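Local coordinates for UPF0342 protein YheA (Bacillus subtilis, PDB 2OEE), which is of unknown function but belongs to the UPF0342 family and is probably related to the YlbF/YmcA regulators of competence, at residues 80-83 and 84-87. Numbering follows the deposited sequence.
With CA (calcium ion), chain C.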
ATOM      1  N   HIS A  80      19.490  12.432  17.771  1.00 13.02           N
ATOM      2  CA  HIS A  80      18.684  12.520  18.974  1.00 11.57           C
ATOM      3  C   HIS A  80      18.065  11.148  19.243  1.00 11.17           C
ATOM      4  O   HIS A  80      17.291  10.666  18.414  1.00 10.41           O
ATOM      5  CB  HIS A  80      17.567  13.551  18.778  1.00 10.91           C
ATOM      6  CG  HIS A  80      16.808  13.866  20.028  1.00  9.81           C
ATOM      7  ND1 HIS A  80      15.749  13.104  20.465  1.00  8.68           N
ATOM      8  CD2 HIS A  80      16.929  14.888  20.918  1.00  7.57           C
ATOM      9  CE1 HIS A  80      15.259  13.621  21.575  1.00  8.61           C
ATOM     10  NE2 HIS A  80      15.969  14.693  21.884  1.00  9.30           N
ATOM     11  N   GLU A  81      18.406  10.534  20.368  1.00 10.10           N
ATOM     12  CA  GLU A  81      17.993   9.141  20.613  1.00 11.17           C
ATOM     13  C   GLU A  81      16.467   8.937  20.552  1.00 10.83           C
ATOM     14  O   GLU A  81      15.994   8.051  19.837  1.00 10.83           O
ATOM     15  CB  GLU A  81      18.593   8.613  21.927  1.00 11.22           C
ATOM     16  CG  GLU A  81      18.198   7.145  22.274  1.00 12.71           C
ATOM     17  CD  GLU A  81      18.604   6.122  21.209  1.00 14.00           C
ATOM     18  OE1 GLU A  81      19.688   6.239  20.572  1.00 15.64           O
ATOM     19  OE2 GLU A  81      17.826   5.171  20.984  1.00 15.29           O
ATOM     20  N   LYS A  82      15.707   9.757  21.278  1.00 11.01           N
ATOM     21  CA  LYS A  82      14.260   9.570  21.370  1.00 11.91           C
ATOM     22  C   LYS A  82      13.587   9.795  20.014  1.00 11.55           C
ATOM     23  O   LYS A  82      12.691   9.037  19.627  1.00 11.60           O
ATOM     24  CB  LYS A  82      13.655  10.541  22.374  1.00 12.79           C
ATOM     25  CG  LYS A  82      12.645  10.012  23.399  1.00 19.45           C
ATOM     26  CD  LYS A  82      12.255   8.512  23.317  1.00 19.36           C
ATOM     27  CE  LYS A  82      13.057   7.813  24.431  1.00 18.86           C
ATOM     28  NZ  LYS A  82      12.639   6.441  24.867  1.00 19.81           N
ATOM     29  N   ILE A  83      13.965  10.854  19.308  1.00 11.19           N
ATOM     30  CA  ILE A  83      13.412  11.078  17.961  1.00 11.43           C
ATOM     31  C   ILE A  83      13.748   9.903  17.030  1.00 11.82           C
ATOM     32  O   ILE A  83      12.927   9.511  16.190  1.00 11.25           O
ATOM     33  CB  ILE A  83      13.908  12.397  17.337  1.00 11.12           C
ATOM     34  CG1 ILE A  83      13.358  13.600  18.129  1.00 11.72           C
ATOM     35  CG2 ILE A  83      13.511  12.500  15.843  1.00 11.46           C
ATOM     36  CD1 ILE A  83      14.025  14.931  17.732  1.00 10.52           C
ATOM     37  N   SER A  84      14.948   9.347  17.183  1.00 11.60           N
ATOM     38  CA  SER A  84      15.368   8.214  16.345  1.00 12.29           C
ATOM     39  C   SER A  84      14.484   7.010  16.605  1.00 11.47           C
ATOM     40  O   SER A  84      14.174   6.286  15.671  1.00 11.50           O
ATOM     41  CB  SER A  84      16.824   7.809  16.617  1.00 12.63           C
ATOM     42  OG  SER A  84      17.688   8.828  16.148  1.00 18.94           O
ATOM     43  N   GLN A  85      14.113   6.817  17.870  1.00 11.60           N
ATOM     44  CA  GLN A  85      13.187   5.737  18.290  1.00 11.98           C
ATOM     45  C   GLN A  85      11.802   5.893  17.663  1.00 11.65           C
ATOM     46  O   GLN A  85      11.208   4.916  17.204  1.00 10.88           O
ATOM     47  CB  GLN A  85      13.079   5.667  19.816  1.00 11.41           C
ATOM     48  CG  GLN A  85      14.363   5.142  20.500  1.00 11.40           C
ATOM     49  CD  GLN A  85      14.260   5.014  22.004  1.00 12.51           C
ATOM     50  OE1 GLN A  85      13.173   5.069  22.593  1.00 14.75           O
ATOM     51  NE2 GLN A  85      15.411   4.871  22.653  1.00 14.62           N
ATOM     52  N   LEU A  86      11.291   7.126  17.662  1.00 11.26           N
ATOM     53  CA  LEU A  86      10.054   7.445  16.947  1.00 11.21           C
ATOM     54  C   LEU A  86      10.164   7.156  15.432  1.00 11.23           C
ATOM     55  O   LEU A  86       9.270   6.521  14.854  1.00 11.43           O
ATOM     56  CB  LEU A  86       9.629   8.911  17.218  1.00 10.89           C
ATOM     57  CG  LEU A  86       8.487   9.480  16.355  1.00 12.02           C
ATOM     58  CD1 LEU A  86       7.182   8.641  16.520  1.00 12.88           C
ATOM     59  CD2 LEU A  86       8.259  10.957  16.686  1.00 11.16           C
HETATM   60  N   MSE A  87      11.248   7.604  14.804  1.00 10.79           N
HETATM   61  CA  MSE A  87      11.483   7.381  13.380  1.00 11.95           C
HETATM   62  C   MSE A  87      11.623   5.894  13.066  1.00 12.26           C
HETATM   63  O   MSE A  87      11.104   5.421  12.048  1.00 12.67           O
HETATM   64  CB  MSE A  87      12.694   8.182  12.869  1.00 10.88           C
HETATM   65  CG  MSE A  87      12.424   9.720  12.833  1.00 13.16           C
HETATM   66 SE   MSE A  87      13.858  10.696  12.280  1.00 13.76          SE
HETATM   67  CE  MSE A  87      14.077  10.127  10.591  1.00 19.61           C
TER
HETATM   68 CA    CA C 118      19.239   4.448  19.023  1.00 13.25          CA
HETATM   69  O   HOH W   1      17.013   4.914  17.984  1.00 12.65           O
HETATM   70  O   HOH W   2      20.158   6.107  17.633  1.00 10.23           O
HETATM   71  O   HOH W   3      19.136   2.773  17.407  1.00 14.98           O
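E81 and Q85, one helical turn apart, meet through a hydrogen bond between carboxylate and amide: Q85 NE2 donates to E81 OE2 at 3.0 Å with an N-H...O angle of 166°. The acceptor lies close to the amide plane and uses its anti lone pair, while the carboxylate and amide planes are turned 64° against each other. E81 also chelates a calcium ion through OE1 at 2.4 Å and OE2 at 2.5 Å, and three waters join the coordination. OE2 thus both binds the metal and accepts from NE2. With CG anti to the backbone N (chi1 180°), the E81 chain bends at its second torsion and turns the carboxylate toward the Q85 amide. At the amide's other end, OE1 of Q85 accepts from K82 NZ at 2.7 Å, the ammonium sitting well out of the carbonyl plane. Replacing Q85 by alanine removes the amide, and E81 OE2 is then likely to lose its N-H donor and K82 NZ this acceptor. At the start of helix 81-104, H80 is the N-cap: its ND1 accepts from I83 N at 3.1 Å, nearly in the ring plane, and I83 CD1 lies over one ring face, toward its rim. I83 CG2 reaches the selenium of M87, a selenomethionine, at 4.0 Å, on a side packed against V77 of helix 70-78. Calcium bound to the carboxylate would probably polarise it and offset part of its negative charge, with Q85 linking that metal-bound group to a lysine.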